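Local coordinates for protein type III restriction-modification enzyme EcoP15I Mod subunit (Escherichia coli, PDB 4ZCF) that methylates one adenine of the asymmetric DNA site 5'-CAGCAG-3' from S-adenosyl-L-methionine and, together with the Res subunit, supports restriction, at residues P124-T128 with S169-W174. Residue numbers count along the deposited sequence, not the author numbering.
Sequences PPYNT and SSHSAW
Main-chain carbonyls in a loop without regular structure can be satisfied by side-chain donors from a neighbouring segment, and the loop after strand 117-122, with the DPPY motif of this amino-methyltransferase, illustrates the principle. Residues 124-128 run extended through Pro124-Tyr126 and bend at Asn127 (phi/psi -116/55°). They face the start of helix 171-188, with Ser170 at its N-cap position; the closest CA pair is Asn127-Ser169 at 7.4 Å. Two hydrogen bonds join the segments, each from a side-chain donor to a main-chain carbonyl. Trp174, chi1 t and chi2 89°, brings NE1 to 2.8 Å from Pro125 O, which lies near the indole plane. In return Asn127, chi1 t, sends ND2 to 2.8 Å from Ser169 O; ND2 also donates to Glu203, which is also hydrogen-bonded to His171 ND1. The hydroxyls Ser170 OG and Ser172 OG pair at 3.0 Å, and Trp174 N closes the first helical turn on Ser170 O at 2.9 Å. Tyr126 points its CB away, its OH bound to Glu242, whereas His171 NE2 bonds Glu217 of the second subunit. Donation is thus reciprocal: Trp174 satisfies a carbonyl within the predicted S-adenosylmethionine-binding motif, and Asn127, just after it, satisfies one preceding the helix.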
loop_
_atom_site.group_PDB
_atom_site.type_symbol
_atom_site.label_atom_id
_atom_site.label_comp_id
_atom_site.label_asym_id
_atom_site.label_seq_id
_atom_site.Cartn_x
_atom_site.Cartn_y
_atom_site.Cartn_z
ATOM N N PRO A 124 -9.690 -3.455 -14.424
ATOM C CA PRO A 124 -9.121 -2.769 -15.583
ATOM C C PRO A 124 -8.988 -3.718 -16.767
ATOM O O PRO A 124 -9.174 -4.920 -16.593
ATOM C CB PRO A 124 -7.760 -2.302 -15.065
ATOM C CG PRO A 124 -7.355 -3.353 -14.106
ATOM C CD PRO A 124 -8.644 -3.783 -13.433
ATOM N N PRO A 125 -8.695 -3.231 -17.982
ATOM C CA PRO A 125 -8.448 -4.188 -19.070
ATOM C C PRO A 125 -7.167 -4.965 -18.735
ATOM O O PRO A 125 -6.184 -4.409 -18.204
ATOM C CB PRO A 125 -8.303 -3.310 -20.319
ATOM C CG PRO A 125 -7.946 -1.945 -19.820
ATOM C CD PRO A 125 -8.442 -1.827 -18.396
ATOM N N TYR A 126 -7.227 -6.281 -18.935
ATOM C CA TYR A 126 -6.129 -7.198 -18.700
ATOM C C TYR A 126 -5.290 -7.053 -19.982
ATOM O O TYR A 126 -5.725 -6.355 -20.906
ATOM C CB TYR A 126 -6.715 -8.614 -18.600
ATOM C CG TYR A 126 -7.593 -8.923 -17.397
ATOM C CD1 TYR A 126 -7.946 -7.929 -16.486
ATOM C CD2 TYR A 126 -8.067 -10.216 -17.167
ATOM C CE1 TYR A 126 -8.787 -8.199 -15.408
ATOM C CE2 TYR A 126 -8.865 -10.509 -16.058
ATOM C CZ TYR A 126 -9.217 -9.499 -15.178
ATOM O OH TYR A 126 -10.036 -9.769 -14.107
ATOM N N ASN A 127 -4.119 -7.630 -20.098
ATOM C CA ASN A 127 -3.532 -7.383 -21.429
ATOM C C ASN A 127 -3.396 -8.705 -22.148
ATOM O O ASN A 127 -2.317 -9.114 -22.577
ATOM C CB ASN A 127 -2.269 -6.519 -21.366
ATOM C CG ASN A 127 -1.803 -5.863 -22.636
ATOM O OD1 ASN A 127 -2.367 -5.997 -23.726
ATOM N ND2 ASN A 127 -0.673 -5.211 -22.531
ATOM N N THR A 128 -4.550 -9.380 -22.220
ATOM C CA THR A 128 -4.867 -10.696 -22.764
ATOM C C THR A 128 -4.279 -10.954 -24.140
ATOM O O THR A 128 -3.859 -12.084 -24.418
ATOM C CB THR A 128 -6.405 -10.871 -22.717
ATOM O OG1 THR A 128 -6.852 -11.102 -21.361
ATOM C CG2 THR A 128 -6.900 -11.962 -23.610
ATOM N N SER A 169 0.072 -2.148 -27.583
ATOM C CA SER A 169 -0.507 -3.039 -26.561
ATOM C C SER A 169 0.570 -3.758 -25.679
ATOM O O SER A 169 0.323 -4.842 -25.137
ATOM C CB SER A 169 -1.469 -4.036 -27.204
ATOM O OG SER A 169 -0.773 -4.978 -27.999
ATOM N N SER A 170 1.747 -3.112 -25.516
ATOM C CA SER A 170 2.881 -3.612 -24.744
ATOM C C SER A 170 2.698 -3.321 -23.237
ATOM O O SER A 170 1.774 -2.610 -22.849
ATOM C CB SER A 170 4.159 -2.959 -25.255
ATOM O OG SER A 170 4.166 -1.587 -24.895
ATOM N N HIS A 171 3.594 -3.853 -22.400
ATOM C CA HIS A 171 3.588 -3.647 -20.955
ATOM C C HIS A 171 3.763 -2.181 -20.632
ATOM O O HIS A 171 3.070 -1.664 -19.756
ATOM C CB HIS A 171 4.708 -4.462 -20.286
ATOM C CG HIS A 171 4.511 -5.944 -20.321
ATOM N ND1 HIS A 171 3.502 -6.551 -19.606
ATOM C CD2 HIS A 171 5.272 -6.900 -20.896
ATOM C CE1 HIS A 171 3.638 -7.847 -19.820
ATOM N NE2 HIS A 171 4.695 -8.104 -20.591
ATOM N N SER A 172 4.671 -1.499 -21.341
ATOM C CA SER A 172 4.921 -0.064 -21.164
ATOM C C SER A 172 3.706 0.787 -21.537
ATOM O O SER A 172 3.396 1.719 -20.803
ATOM C CB SER A 172 6.180 0.384 -21.900
ATOM O OG SER A 172 6.187 -0.015 -23.256
ATOM N N ALA A 173 2.988 0.445 -22.643
ATOM C CA ALA A 173 1.761 1.149 -23.056
ATOM C C ALA A 173 0.697 0.961 -21.969
ATOM O O ALA A 173 0.098 1.952 -21.503
ATOM C CB ALA A 173 1.263 0.614 -24.386
ATOM N N TRP A 174 0.547 -0.307 -21.487
ATOM C CA TRP A 174 -0.368 -0.652 -20.388
ATOM C C TRP A 174 -0.038 0.099 -19.094
ATOM O O TRP A 174 -0.945 0.642 -18.478
ATOM C CB TRP A 174 -0.434 -2.164 -20.171
ATOM C CG TRP A 174 -1.591 -2.585 -19.309
ATOM C CD1 TRP A 174 -2.857 -2.888 -19.727
ATOM C CD2 TRP A 174 -1.589 -2.749 -17.873
ATOM N NE1 TRP A 174 -3.639 -3.250 -18.648
ATOM C CE2 TRP A 174 -2.891 -3.156 -17.495
ATOM C CE3 TRP A 174 -0.607 -2.601 -16.872
ATOM C CZ2 TRP A 174 -3.236 -3.420 -16.157
ATOM C CZ3 TRP A 174 -0.952 -2.841 -15.544
ATOM C CH2 TRP A 174 -2.241 -3.267 -15.199
#